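Long-range contacts in flocculation protein FLO11 (Saccharomyces cerevisiae, PDB 4UYT), which mediates homotypic cell-cell adhesion in yeast flocculation through its N-terminal Flo11 domain, and as a whole protein supports biofilm formation, invasive growth and pseudohyphal growth: residues Lys62-Leu67 against Gln80-Asn85; Asn28-Thr33 against Trp137-Thr142; Trp22-Gln27 against Gln160-Gly165. All blocks are in the same frame, centred on the assembly; numbering follows the deposited sequence.

Interaction 1: residues Lys62-Leu67 against Gln80-Asn85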
loop_
_atom_site.group_PDB
_atom_site.type_symbol
_atom_site.label_atom_id
_atom_site.label_comp_id
_atom_site.label_asym_id
_atom_site.label_seq_id
_atom_site.Cartn_x
_atom_site.Cartn_y
_atom_site.Cartn_z
ATOM N N LYS A 62 -11.004 10.223 -13.736
ATOM C CA LYS A 62 -10.583 11.238 -14.688
ATOM C C LYS A 62 -9.547 12.193 -14.107
ATOM O O LYS A 62 -8.750 12.782 -14.849
ATOM C CB LYS A 62 -11.784 12.026 -15.217
ATOM C CG LYS A 62 -12.351 13.039 -14.243
ATOM C CD LYS A 62 -13.686 13.578 -14.714
ATOM C CE LYS A 62 -14.169 14.680 -13.797
ATOM N NZ LYS A 62 -15.532 15.131 -14.191
ATOM N N TYR A 63 -9.537 12.348 -12.786
ATOM C CA TYR A 63 -8.575 13.245 -12.147
ATOM C C TYR A 63 -7.162 12.659 -12.057
ATOM O O TYR A 63 -6.219 13.381 -11.760
ATOM C CB TYR A 63 -9.043 13.599 -10.740
ATOM C CG TYR A 63 -10.341 14.367 -10.656
ATOM C CD1 TYR A 63 -10.385 15.726 -10.948
ATOM C CD2 TYR A 63 -11.520 13.735 -10.300
ATOM C CE1 TYR A 63 -11.569 16.436 -10.872
ATOM C CE2 TYR A 63 -12.709 14.433 -10.228
ATOM C CZ TYR A 63 -12.725 15.785 -10.514
ATOM O OH TYR A 63 -13.914 16.468 -10.439
ATOM N N LEU A 64 -7.038 11.351 -12.278
ATOM C CA LEU A 64 -5.775 10.641 -12.086
ATOM C C LEU A 64 -4.871 10.657 -13.319
ATOM O O LEU A 64 -5.301 10.351 -14.424
ATOM C CB LEU A 64 -6.069 9.200 -11.698
ATOM C CG LEU A 64 -4.854 8.376 -11.259
ATOM C CD1 LEU A 64 -4.319 8.851 -9.916
ATOM C CD2 LEU A 64 -5.227 6.911 -11.186
ATOM N N TRP A 65 -3.593 10.985 -13.109
ATOM C CA TRP A 65 -2.569 10.872 -14.150
ATOM C C TRP A 65 -1.749 9.578 -13.984
ATOM O O TRP A 65 -1.555 8.836 -14.943
ATOM C CB TRP A 65 -1.674 12.118 -14.163
ATOM C CG TRP A 65 -0.587 12.066 -15.170
ATOM C CD1 TRP A 65 0.744 12.058 -14.916
ATOM C CD2 TRP A 65 -0.725 12.017 -16.597
ATOM N NE1 TRP A 65 1.458 12.007 -16.096
ATOM C CE2 TRP A 65 0.576 11.974 -17.143
ATOM C CE3 TRP A 65 -1.816 11.980 -17.464
ATOM C CZ2 TRP A 65 0.814 11.937 -18.522
ATOM C CZ3 TRP A 65 -1.575 11.944 -18.839
ATOM C CH2 TRP A 65 -0.269 11.906 -19.345
ATOM N N SER A 66 -1.293 9.302 -12.770
ATOM C CA SER A 66 -0.516 8.101 -12.568
ATOM C C SER A 66 -0.598 7.639 -11.128
ATOM O O SER A 66 -0.804 8.428 -10.195
ATOM C CB SER A 66 0.940 8.334 -12.961
ATOM O OG SER A 66 1.570 9.251 -12.079
ATOM N N LEU A 67 -0.403 6.339 -10.972
ATOM C CA LEU A 67 -0.457 5.682 -9.671
ATOM C C LEU A 67 0.504 4.508 -9.739
ATOM O O LEU A 67 0.412 3.676 -10.641
ATOM C CB LEU A 67 -1.883 5.212 -9.395
ATOM C CG LEU A 67 -2.096 4.534 -8.046
ATOM C CD1 LEU A 67 -1.851 5.493 -6.908
ATOM C CD2 LEU A 67 -3.500 3.966 -7.966
ATOM N N GLN A 80 3.568 -0.518 -11.382
ATOM C CA GLN A 80 2.704 0.461 -12.001
ATOM C C GLN A 80 1.253 0.015 -11.931
ATOM O O GLN A 80 0.919 -1.102 -12.319
ATOM C CB GLN A 80 3.119 0.686 -13.453
ATOM C CG GLN A 80 2.570 1.990 -14.025
ATOM C CD GLN A 80 3.375 3.217 -13.630
ATOM O OE1 GLN A 80 4.598 3.181 -13.541
ATOM N NE2 GLN A 80 2.683 4.313 -13.397
ATOM N N LEU A 81 0.379 0.899 -11.449
ATOM C CA LEU A 81 -1.062 0.593 -11.375
ATOM C C LEU A 81 -1.854 1.363 -12.411
ATOM O O LEU A 81 -2.820 0.845 -12.950
ATOM C CB LEU A 81 -1.648 0.856 -9.981
ATOM C CG LEU A 81 -0.970 0.061 -8.871
ATOM C CD1 LEU A 81 -1.622 0.411 -7.545
ATOM C CD2 LEU A 81 -1.032 -1.439 -9.110
ATOM N N TYR A 82 -1.425 2.586 -12.702
ATOM C CA TYR A 82 -2.093 3.408 -13.676
ATOM C C TYR A 82 -1.075 4.367 -14.245
ATOM O O TYR A 82 -0.303 4.988 -13.516
ATOM C CB TYR A 82 -3.220 4.195 -13.036
ATOM C CG TYR A 82 -4.171 4.802 -14.016
ATOM C CD1 TYR A 82 -5.238 4.073 -14.494
ATOM C CD2 TYR A 82 -4.008 6.102 -14.451
ATOM C CE1 TYR A 82 -6.152 4.631 -15.364
ATOM C CE2 TYR A 82 -4.907 6.677 -15.313
ATOM C CZ TYR A 82 -5.977 5.938 -15.761
ATOM O OH TYR A 82 -6.883 6.506 -16.618
ATOM N N GLY A 83 -1.089 4.523 -15.544
ATOM C CA GLY A 83 -0.292 5.539 -16.155
ATOM C C GLY A 83 -0.406 5.478 -17.658
ATOM O O GLY A 83 -0.192 4.429 -18.264
ATOM N N TYR A 84 -0.748 6.619 -18.232
ATOM C CA TYR A 84 -0.812 6.745 -19.663
ATOM C C TYR A 84 0.555 6.505 -20.308
ATOM O O TYR A 84 0.685 5.795 -21.330
ATOM C CB TYR A 84 -1.337 8.136 -20.023
ATOM C CG TYR A 84 -2.791 8.346 -19.662
ATOM C CD1 TYR A 84 -3.781 7.933 -20.528
ATOM C CD2 TYR A 84 -3.179 8.935 -18.454
ATOM C CE1 TYR A 84 -5.119 8.117 -20.233
ATOM C CE2 TYR A 84 -4.517 9.125 -18.150
ATOM C CZ TYR A 84 -5.483 8.704 -19.041
ATOM O OH TYR A 84 -6.821 8.895 -18.767
ATOM N N ASN A 85 1.597 7.081 -19.715
ATOM C CA ASN A 85 2.942 6.946 -20.270
ATOM C C ASN A 85 3.395 5.471 -20.397
ATOM O O ASN A 85 4.171 5.112 -21.288
ATOM C CB ASN A 85 3.959 7.731 -19.439
ATOM C CG ASN A 85 3.801 9.234 -19.557
ATOM O OD1 ASN A 85 3.098 9.748 -20.429
ATOM N ND2 ASN A 85 4.482 9.949 -18.680
HETATM O O HOH W 1 -7.370 9.202 -15.860
#
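W65 and Y84 set their rings nearly parallel, with planes 24° apart, but slid so far that they barely overlap: the centroids of the W65 six-membered ring and the Y84 ring lie 5.2 Å apart, and the closest atoms are W65 CZ3 and Y84 CD2 at 3.4 Å. The N85 amide stands almost perpendicular to the indole (87°) and brings OD1 to 3.7 Å from W65 CZ2. L64 runs past Y82 in the opposite direction, its CD2 3.6 Å from Y82 CD2. Farther along, L67 crosses L81 through its branched end, and its CB meets Y82 CB. The backbones pair antiparallel. L67 N donates to Y82 O at 2.9 Å, while L67 O takes both L81 N and Y82 N, a classic beta bulge, with L81 and Y82 opposite L67, where the chain turns a corner. The Q80 chain, with CG anti to the backbone N (chi1 -162°), bends at chi2, and NE2 reaches the same Y82 O at 3.1 Å from above the carbonyl plane, on the face opposite L67 N. A water donates to L64 O and accepts from the Y82 and Y84 hydroxyls; W65 O is buried without a polar partner. Strands 64-70 and 79-83 form a hairpin inside a five-stranded antiparallel sheet, flanked by 120-125 and 88-89, while L67 and L81 both pack on F97 of strand 96-104 in another sheet.

Interaction 2: residues Asn28-Thr33 against Trp137-Thr142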
loop_
_atom_site.group_PDB
_atom_site.type_symbol
_atom_site.label_atom_id
_atom_site.label_comp_id
_atom_site.label_asym_id
_atom_site.label_seq_id
_atom_site.Cartn_x
_atom_site.Cartn_y
_atom_site.Cartn_z
ATOM N N ASN A 28 -2.174 18.270 4.099
ATOM C CA ASN A 28 -3.382 18.565 3.348
ATOM C C ASN A 28 -3.713 17.496 2.305
ATOM O O ASN A 28 -4.267 17.785 1.254
ATOM C CB ASN A 28 -3.269 19.949 2.697
ATOM C CG ASN A 28 -4.582 20.439 2.150
ATOM O OD1 ASN A 28 -5.640 20.251 2.750
ATOM N ND2 ASN A 28 -4.520 21.087 1.000
ATOM N N ILE A 29 -3.368 16.250 2.606
ATOM C CA ILE A 29 -3.730 15.116 1.757
ATOM C C ILE A 29 -5.018 14.514 2.298
ATOM O O ILE A 29 -5.156 14.309 3.505
ATOM C CB ILE A 29 -2.628 14.021 1.730
ATOM C CG1 ILE A 29 -1.313 14.580 1.174
ATOM C CG2 ILE A 29 -3.046 12.831 0.871
ATOM C CD1 ILE A 29 -0.104 13.735 1.502
ATOM N N MET A 30 -5.960 14.198 1.419
ATOM C CA MET A 30 -7.168 13.489 1.849
ATOM C C MET A 30 -6.783 12.187 2.520
ATOM O O MET A 30 -5.843 11.514 2.108
ATOM C CB MET A 30 -8.072 13.198 0.655
ATOM C CG MET A 30 -9.382 12.513 1.026
ATOM S SD MET A 30 -10.399 12.101 -0.397
ATOM C CE MET A 30 -9.459 10.746 -1.089
ATOM N N GLN A 31 -7.515 11.801 3.544
ATOM C CA GLN A 31 -7.242 10.550 4.214
ATOM C C GLN A 31 -7.516 9.338 3.329
ATOM O O GLN A 31 -8.541 9.233 2.667
ATOM C CB GLN A 31 -8.041 10.438 5.483
ATOM C CG GLN A 31 -7.595 11.439 6.544
ATOM C CD GLN A 31 -8.559 11.534 7.693
ATOM O OE1 GLN A 31 -9.487 10.714 7.849
ATOM N NE2 GLN A 31 -8.330 12.514 8.536
ATOM N N TYR A 32 -6.574 8.401 3.356
ATOM C CA TYR A 32 -6.721 7.061 2.755
ATOM C C TYR A 32 -6.425 6.035 3.846
ATOM O O TYR A 32 -5.695 6.322 4.789
ATOM C CB TYR A 32 -5.723 6.836 1.609
ATOM C CG TYR A 32 -5.949 7.671 0.384
ATOM C CD1 TYR A 32 -5.617 9.023 0.363
ATOM C CD2 TYR A 32 -6.417 7.085 -0.805
ATOM C CE1 TYR A 32 -5.788 9.782 -0.780
ATOM C CE2 TYR A 32 -6.593 7.844 -1.948
ATOM C CZ TYR A 32 -6.284 9.195 -1.922
ATOM O OH TYR A 32 -6.442 9.945 -3.063
ATOM N N THR A 33 -6.911 4.812 3.610
ATOM C CA THR A 33 -6.569 3.657 4.396
ATOM C C THR A 33 -6.034 2.559 3.494
ATOM O O THR A 33 -6.335 2.496 2.300
ATOM C CB THR A 33 -7.777 3.122 5.199
ATOM O OG1 THR A 33 -8.819 2.756 4.297
ATOM C CG2 THR A 33 -8.288 4.168 6.206
ATOM N N TRP A 137 -11.570 20.059 -8.713
ATOM C CA TRP A 137 -10.791 19.345 -7.722
ATOM C C TRP A 137 -11.075 19.926 -6.335
ATOM O O TRP A 137 -11.030 21.132 -6.139
ATOM C CB TRP A 137 -9.308 19.445 -8.060
ATOM C CG TRP A 137 -8.490 18.781 -7.036
ATOM C CD1 TRP A 137 -7.962 19.368 -5.939
ATOM C CD2 TRP A 137 -8.140 17.382 -6.966
ATOM N NE1 TRP A 137 -7.309 18.438 -5.180
ATOM C CE2 TRP A 137 -7.394 17.216 -5.792
ATOM C CE3 TRP A 137 -8.382 16.268 -7.784
ATOM C CZ2 TRP A 137 -6.891 15.985 -5.400
ATOM C CZ3 TRP A 137 -7.874 15.057 -7.408
ATOM C CH2 TRP A 137 -7.149 14.916 -6.214
ATOM N N GLN A 138 -11.355 19.057 -5.368
ATOM C CA GLN A 138 -11.673 19.533 -4.036
ATOM C C GLN A 138 -11.142 18.647 -2.922
ATOM O O GLN A 138 -11.736 18.612 -1.845
ATOM C CB GLN A 138 -13.179 19.721 -3.911
ATOM C CG GLN A 138 -14.004 18.478 -4.170
ATOM C CD GLN A 138 -15.490 18.727 -4.020
ATOM O OE1 GLN A 138 -16.274 18.450 -4.925
ATOM N NE2 GLN A 138 -15.884 19.273 -2.882
ATOM N N TRP A 139 -10.020 17.976 -3.157
ATOM C CA TRP A 139 -9.535 17.032 -2.175
ATOM C C TRP A 139 -8.106 17.316 -1.713
ATOM O O TRP A 139 -7.465 16.404 -1.196
ATOM C CB TRP A 139 -9.705 15.587 -2.695
ATOM C CG TRP A 139 -11.115 15.317 -3.106
ATOM C CD1 TRP A 139 -12.174 15.035 -2.293
ATOM C CD2 TRP A 139 -11.636 15.397 -4.429
ATOM N NE1 TRP A 139 -13.318 14.895 -3.035
ATOM C CE2 TRP A 139 -13.023 15.132 -4.351
ATOM C CE3 TRP A 139 -11.061 15.655 -5.676
ATOM C CZ2 TRP A 139 -13.839 15.107 -5.485
ATOM C CZ3 TRP A 139 -11.870 15.634 -6.795
ATOM C CH2 TRP A 139 -13.247 15.376 -6.691
ATOM N N GLY A 140 -7.618 18.545 -1.859
ATOM C CA GLY A 140 -6.306 18.907 -1.327
ATOM C C GLY A 140 -5.142 18.519 -2.209
ATOM O O GLY A 140 -5.247 18.525 -3.435
ATOM N N THR A 141 -4.016 18.221 -1.583
ATOM C CA THR A 141 -2.764 18.045 -2.286
ATOM C C THR A 141 -2.915 17.027 -3.420
ATOM O O THR A 141 -3.471 15.950 -3.217
ATOM C CB THR A 141 -1.725 17.607 -1.260
ATOM O OG1 THR A 141 -1.604 18.676 -0.315
ATOM C CG2 THR A 141 -0.392 17.308 -1.893
ATOM N N THR A 142 -2.386 17.346 -4.602
ATOM C CA THR A 142 -2.633 16.565 -5.805
ATOM C C THR A 142 -1.569 15.541 -6.191
ATOM O O THR A 142 -1.892 14.574 -6.856
ATOM C CB THR A 142 -2.882 17.484 -7.008
ATOM O OG1 THR A 142 -1.787 18.403 -7.129
ATOM C CG2 THR A 142 -4.173 18.267 -6.833
HETATM O O HOH W 2 -5.310 14.762 -1.518
#
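N28 and T141 meet through the one clear direct hydrogen bond of this contact: T141 N donates to N28 O at 2.9 Å with a nearly straight N-H...O angle of 173°. G140 CA adds a weaker C-H contact to the same oxygen at 3.5 Å. T141 OG1, anti to its own carbonyl carbon (chi1 -62°), is turned to Q27 O, its hydrogen-bond partner, and T141 CB touches I29 CG1 at 3.9 Å. On the other flank M30 and W139 lie side by side, pointing the same way, in a Met-aromatic contact: SD is 3.9 Å from W139 CD1 and stands obliquely to the five-membered ring, 51° off its normal. A water bridges the two segments, accepting from M30 N and donating to W139 O and T141 O.

The next shell sets these groups. N28, the first residue to leave helical geometry after helix 21-25, has positive phi in a Schellman motif, which presents its carbonyl to the second segment. G140 also has positive phi, a conformation that favours glycine. W137 NE1 donates to G140 O at 2.7 Å, while T142 CG2 and W139 CE3 lie over opposite faces of the W137 indole. Y63 meets the W139 ring edge-to-face.

Backbone polarity thus dominates: T141 grips two successive carbonyls at the C-terminal end of a helix, where NH and OH donors would be expected to offset the negative end of the dipole, and the bridging water ties M30 N to W139 O and T141 O.

Interaction 3: residues Trp22-Gln27 against Gln160-Gly165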
loop_
_atom_site.group_PDB
_atom_site.type_symbol
_atom_site.label_atom_id
_atom_site.label_comp_id
_atom_site.label_asym_id
_atom_site.label_seq_id
_atom_site.Cartn_x
_atom_site.Cartn_y
_atom_site.Cartn_z
ATOM N N TRP A 22 -3.274 11.908 11.110
ATOM C CA TRP A 22 -2.499 13.116 11.346
ATOM C C TRP A 22 -1.458 13.413 10.252
ATOM O O TRP A 22 -1.310 14.548 9.808
ATOM C CB TRP A 22 -1.835 13.001 12.714
ATOM C CG TRP A 22 -0.947 14.092 13.113
ATOM C CD1 TRP A 22 -1.298 15.194 13.831
ATOM C CD2 TRP A 22 0.468 14.186 12.895
ATOM N NE1 TRP A 22 -0.200 15.979 14.062
ATOM C CE2 TRP A 22 0.901 15.382 13.510
ATOM C CE3 TRP A 22 1.412 13.369 12.265
ATOM C CZ2 TRP A 22 2.238 15.801 13.488
ATOM C CZ3 TRP A 22 2.743 13.780 12.244
ATOM C CH2 TRP A 22 3.141 14.991 12.851
ATOM N N HIS A 23 -0.757 12.385 9.808
ATOM C CA HIS A 23 0.301 12.582 8.838
ATOM C C HIS A 23 -0.198 13.029 7.465
ATOM O O HIS A 23 0.472 13.798 6.782
ATOM C CB HIS A 23 1.133 11.306 8.703
ATOM C CG HIS A 23 2.362 11.487 7.888
ATOM N ND1 HIS A 23 3.476 12.173 8.323
ATOM C CD2 HIS A 23 2.625 11.115 6.620
ATOM C CE1 HIS A 23 4.385 12.173 7.361
ATOM N NE2 HIS A 23 3.888 11.531 6.319
ATOM N N MET A 24 -1.366 12.547 7.055
ATOM C CA MET A 24 -2.014 13.044 5.849
ATOM C C MET A 24 -2.616 14.440 6.079
ATOM O O MET A 24 -2.403 15.347 5.276
ATOM C CB MET A 24 -3.072 12.064 5.383
ATOM C CG MET A 24 -2.407 10.831 4.773
ATOM S SD MET A 24 -3.458 9.360 4.542
ATOM C CE MET A 24 -3.668 8.852 6.265
ATOM N N ASP A 25 -3.285 14.656 7.219
ATOM C CA ASP A 25 -3.861 15.965 7.544
ATOM C C ASP A 25 -2.792 17.046 7.501
ATOM O O ASP A 25 -3.045 18.141 6.997
ATOM C CB ASP A 25 -4.532 15.957 8.921
ATOM C CG ASP A 25 -5.765 15.052 9.010
ATOM O OD1 ASP A 25 -6.342 14.629 7.987
ATOM O OD2 ASP A 25 -6.188 14.801 10.157
ATOM N N GLN A 26 -1.631 16.801 8.093
ATOM C CA GLN A 26 -0.547 17.788 8.141
ATOM C C GLN A 26 -0.077 18.254 6.762
ATOM O O GLN A 26 0.454 19.342 6.620
ATOM C CB GLN A 26 0.652 17.235 8.920
ATOM C CG GLN A 26 0.424 17.101 10.420
ATOM C CD GLN A 26 0.438 18.427 11.153
ATOM O OE1 GLN A 26 -0.568 18.835 11.743
ATOM N NE2 GLN A 26 1.576 19.113 11.116
ATOM N N GLN A 27 -0.248 17.392 5.760
ATOM C CA GLN A 27 0.165 17.657 4.384
ATOM C C GLN A 27 -0.997 18.099 3.505
ATOM O O GLN A 27 -0.819 18.242 2.298
ATOM C CB GLN A 27 0.762 16.387 3.770
ATOM C CG GLN A 27 1.995 15.878 4.485
ATOM C CD GLN A 27 2.488 14.592 3.867
ATOM O OE1 GLN A 27 2.200 13.498 4.364
ATOM N NE2 GLN A 27 3.212 14.706 2.759
ATOM N N GLN A 160 4.402 8.892 11.406
ATOM C CA GLN A 160 5.011 9.653 10.321
ATOM C C GLN A 160 4.984 8.846 9.014
ATOM O O GLN A 160 5.602 9.220 8.020
ATOM C CB GLN A 160 6.399 10.122 10.751
ATOM C CG GLN A 160 6.278 11.209 11.819
ATOM C CD GLN A 160 7.523 11.428 12.654
ATOM O OE1 GLN A 160 8.502 10.693 12.546
ATOM N NE2 GLN A 160 7.482 12.446 13.510
ATOM N N THR A 161 4.243 7.740 9.045
ATOM C CA THR A 161 3.750 7.037 7.854
ATOM C C THR A 161 2.236 7.274 7.774
ATOM O O THR A 161 1.599 7.778 8.705
ATOM C CB THR A 161 3.983 5.513 7.922
ATOM O OG1 THR A 161 3.116 4.981 8.914
ATOM C CG2 THR A 161 5.435 5.204 8.214
ATOM N N ASP A 162 1.681 6.896 6.635
ATOM C CA ASP A 162 0.281 7.073 6.343
ATOM C C ASP A 162 -0.578 5.837 6.530
ATOM O O ASP A 162 -1.805 5.954 6.675
ATOM C CB ASP A 162 0.173 7.592 4.918
ATOM C CG ASP A 162 1.055 8.807 4.729
ATOM O OD1 ASP A 162 0.741 9.853 5.353
ATOM O OD2 ASP A 162 2.095 8.658 4.057
ATOM N N PHE A 163 0.070 4.676 6.503
ATOM C CA PHE A 163 -0.612 3.411 6.591
ATOM C C PHE A 163 0.154 2.511 7.549
ATOM O O PHE A 163 1.374 2.621 7.612
ATOM C CB PHE A 163 -0.580 2.673 5.245
ATOM C CG PHE A 163 -1.196 3.390 4.078
ATOM C CD1 PHE A 163 -2.477 3.906 4.154
ATOM C CD2 PHE A 163 -0.531 3.423 2.866
ATOM C CE1 PHE A 163 -3.056 4.442 3.019
ATOM C CE2 PHE A 163 -1.116 3.940 1.744
ATOM C CZ PHE A 163 -2.367 4.474 1.830
ATOM N N PRO A 164 -0.536 1.624 8.257
ATOM C CA PRO A 164 0.164 0.680 9.109
ATOM C C PRO A 164 1.065 -0.262 8.338
ATOM O O PRO A 164 0.877 -0.556 7.162
ATOM C CB PRO A 164 -0.982 -0.118 9.783
ATOM C CG PRO A 164 -2.196 0.114 8.949
ATOM C CD PRO A 164 -1.998 1.413 8.260
ATOM N N GLY A 165 2.087 -0.734 9.035
ATOM C CA GLY A 165 2.741 -1.974 8.647
ATOM C C GLY A 165 1.949 -3.199 9.075
ATOM O O GLY A 165 1.024 -3.108 9.914
HETATM O O HOH W 3 3.044 11.036 3.143
#
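H23 and Q160 mark the closest backbone approach, with CA atoms 5.7 Å apart, where a turn of helix 21-25 passes an irregular loop without any clear direct hydrogen bond between the two. The H23 side chain carries the contact. Its CG is anti to the backbone N (chi1 -171°), and the imidazole lies with one face under Q160 O, which sits 3.2 Å above the ring plane toward the rim; T161 N is over the same ring. H23 CB rests 3.6 Å from T161 O. D162 comes in at the ring edge, its carboxylate turned 44° from the imidazole, but OD1 is modelled too near H23 CD2 for a comfortable carbon contact, so that detail is doubtful. M24 crosses D162 obliquely, and the bend at chi3 (-71°) brings its CE to 3.5 Å from D162 O. D162 OD2 accepts from S147 N, its firm partner; a water lies 2.7 Å from OD2 and may donate to it. Any link from that water on to H23 NE2 is weak and uncertain. At the margin the W22 indole approaches the side chain of Q160, which is modelled in two conformers; one face of this indole is filled by Q26 CG over its centre, and H158 stacks on the ring as well.

M24 and D162 both lean on L146 of strand 143-147, and F163 reaches Y32 and L34 of strand 32-43, so helix and loop pack together against strands of two different sheets of the Flo11 domain.

Interactions 2 and 3 form one continuous patch, with centres 12 Å apart: T141 OG1 lies 2.8 Å from Q27 O, Q31 NE2 3.0 Å from D25 OD1, and M24 SD packs near Y32 N. Interaction 1 joins interaction 2 through aromatics, Y63 CE2 being 3.7 Å from W139 CH2, but its nearest atoms stay about 9 Å from interaction 3. A bound sodium ion lies at the edge of interaction 1, about 4 Å from the Q80 side chain. All three contacts belong to the Flo11 domain, whose surface carries two hydrophobic bands of aromatic residues that confer homophilic binding.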